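Bifunctional protein FolD (Thermus thermophilus, PDB 6V6Y) probably oxidises 5,10-methylenetetrahydrofolate with NADP+ and then hydrolyses the methenyl product to 10-formyltetrahydrofolate, as a homodimer. Local coordinates at residues A[102-105]-A[106-110]. Numbering follows the deposited sequence.
Sequences RTQR and VLEAI
E108 reaches back one helical turn to Q104, and its side chain is worth following outward. CB lies 3.4 Å from the backbone O of Q104. Because chi1 (-66°) sets CG beside its own backbone N, CG stays close to that same oxygen, 3.2 Å from Q104 O. CD then runs alongside the Q104 chain, 4.0 Å from Q104 CG. At the tip, OE2 accepts a hydrogen bond from Q104 NE2 at 3.1 Å. The donor approaches from above the carboxylate, 53° out of its plane, whereas OE2 lies close to the plane of the amide; the two flat groups are turned 63° apart. The same OE2 forms a salt bridge with R126 of the second subunit, which also packs on Q104, so one carboxylate oxygen ties the helix to the dimer partner. With an alanine in its place, the R126 guanidinium of the second subunit would probably lose this carboxylate, and the Q104 amide the acceptor that helps fix its rotation.

The alpha-helical backbone bonds, each N-H to the carbonyl four residues earlier, run through both segments: L107 N to T103 O and E108 N to Q104 O are both 2.9 Å, and A109 N to R105 O is weak at 3.2 Å. The carbonyl O of R102, the N-cap residue, accepts a hydrogen bond from V106 N. T103 and L107 lie side by side, pointing the same way, with T103 CG2 and L107 CD1 touching at 3.8 Å.

V106 is buried, packed against L75 and I79 of helix 72-84 and V93 of strand 90-93. Helix 103-109 thus lies on the catalytic domain's parallel sheet beside helix 72-84, to which R102 adds a salt bridge with E72.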
loop_
_atom_site.group_PDB
_atom_site.type_symbol
_atom_site.label_atom_id
_atom_site.label_comp_id
_atom_site.label_asym_id
_atom_site.label_seq_id
_atom_site.Cartn_x
_atom_site.Cartn_y
_atom_site.Cartn_z
ATOM N N ARG A 102 -3.198 -17.847 -14.492
ATOM C CA ARG A 102 -2.740 -16.511 -14.122
ATOM C C ARG A 102 -3.378 -16.113 -12.792
ATOM O O ARG A 102 -4.558 -15.740 -12.744
ATOM C CB ARG A 102 -3.079 -15.508 -15.225
ATOM C CG ARG A 102 -2.266 -15.672 -16.515
ATOM C CD ARG A 102 -3.174 -15.836 -17.751
ATOM N NE ARG A 102 -4.101 -14.713 -17.898
ATOM C CZ ARG A 102 -4.886 -14.510 -18.954
ATOM N NH1 ARG A 102 -4.870 -15.364 -19.974
ATOM N NH2 ARG A 102 -5.695 -13.452 -18.986
ATOM N N THR A 103 -2.582 -16.156 -11.722
ATOM C CA THR A 103 -3.104 -15.960 -10.370
ATOM C C THR A 103 -3.779 -14.598 -10.209
ATOM O O THR A 103 -4.925 -14.519 -9.750
ATOM C CB THR A 103 -1.970 -16.152 -9.362
ATOM O OG1 THR A 103 -1.508 -17.505 -9.457
ATOM C CG2 THR A 103 -2.429 -15.884 -7.945
ATOM N N GLN A 104 -3.089 -13.515 -10.589
ATOM C CA GLN A 104 -3.691 -12.183 -10.516
ATOM C C GLN A 104 -5.052 -12.161 -11.212
ATOM O O GLN A 104 -6.028 -11.615 -10.682
ATOM C CB GLN A 104 -2.731 -11.131 -11.117
ATOM C CG GLN A 104 -3.404 -9.886 -11.761
ATOM C CD GLN A 104 -2.406 -8.790 -12.251
ATOM O OE1 GLN A 104 -1.229 -9.062 -12.530
ATOM N NE2 GLN A 104 -2.889 -7.549 -12.344
ATOM N N ARG A 105 -5.146 -12.797 -12.379
ATOM C CA ARG A 105 -6.400 -12.808 -13.118
ATOM C C ARG A 105 -7.504 -13.514 -12.331
ATOM O O ARG A 105 -8.656 -13.064 -12.329
ATOM C CB ARG A 105 -6.186 -13.469 -14.479
ATOM C CG ARG A 105 -7.416 -13.463 -15.357
ATOM C CD ARG A 105 -7.353 -12.391 -16.426
ATOM N NE ARG A 105 -8.378 -12.580 -17.459
ATOM C CZ ARG A 105 -9.676 -12.292 -17.312
ATOM N NH1 ARG A 105 -10.137 -11.800 -16.164
ATOM N NH2 ARG A 105 -10.524 -12.498 -18.320
ATOM N N VAL A 106 -7.167 -14.601 -11.630
ATOM C CA VAL A 106 -8.166 -15.328 -10.844
ATOM C C VAL A 106 -8.607 -14.504 -9.639
ATOM O O VAL A 106 -9.809 -14.338 -9.384
ATOM C CB VAL A 106 -7.612 -16.697 -10.414
ATOM C CG1 VAL A 106 -8.440 -17.285 -9.262
ATOM C CG2 VAL A 106 -7.566 -17.637 -11.604
ATOM N N LEU A 107 -7.640 -13.978 -8.882
ATOM C CA LEU A 107 -7.949 -13.191 -7.692
ATOM C C LEU A 107 -8.785 -11.963 -8.036
ATOM O O LEU A 107 -9.722 -11.617 -7.304
ATOM C CB LEU A 107 -6.645 -12.782 -6.984
ATOM C CG LEU A 107 -5.821 -13.964 -6.460
ATOM C CD1 LEU A 107 -4.515 -13.532 -5.746
ATOM C CD2 LEU A 107 -6.689 -14.795 -5.533
ATOM N N GLU A 108 -8.460 -11.282 -9.142
ATOM C CA GLU A 108 -9.242 -10.116 -9.554
ATOM C C GLU A 108 -10.643 -10.486 -10.033
ATOM O O GLU A 108 -11.513 -9.605 -10.097
ATOM C CB GLU A 108 -8.506 -9.340 -10.650
ATOM C CG GLU A 108 -7.191 -8.710 -10.169
ATOM C CD GLU A 108 -6.663 -7.634 -11.116
ATOM O OE1 GLU A 108 -7.314 -7.370 -12.154
ATOM O OE2 GLU A 108 -5.593 -7.054 -10.824
ATOM N N ALA A 109 -10.886 -11.761 -10.359
ATOM C CA ALA A 109 -12.230 -12.197 -10.741
ATOM C C ALA A 109 -13.168 -12.329 -9.551
ATOM O O ALA A 109 -14.385 -12.233 -9.728
ATOM C CB ALA A 109 -12.173 -13.532 -11.479
ATOM N N ILE A 110 -12.643 -12.538 -8.343
ATOM C CA ILE A 110 -13.510 -12.696 -7.184
ATOM C C ILE A 110 -14.162 -11.363 -6.869
ATOM O O ILE A 110 -13.501 -10.320 -6.884
ATOM C CB ILE A 110 -12.714 -13.197 -5.969
ATOM C CG1 ILE A 110 -11.935 -14.469 -6.310
ATOM C CG2 ILE A 110 -13.644 -13.375 -4.778
ATOM C CD1 ILE A 110 -10.850 -14.802 -5.305
#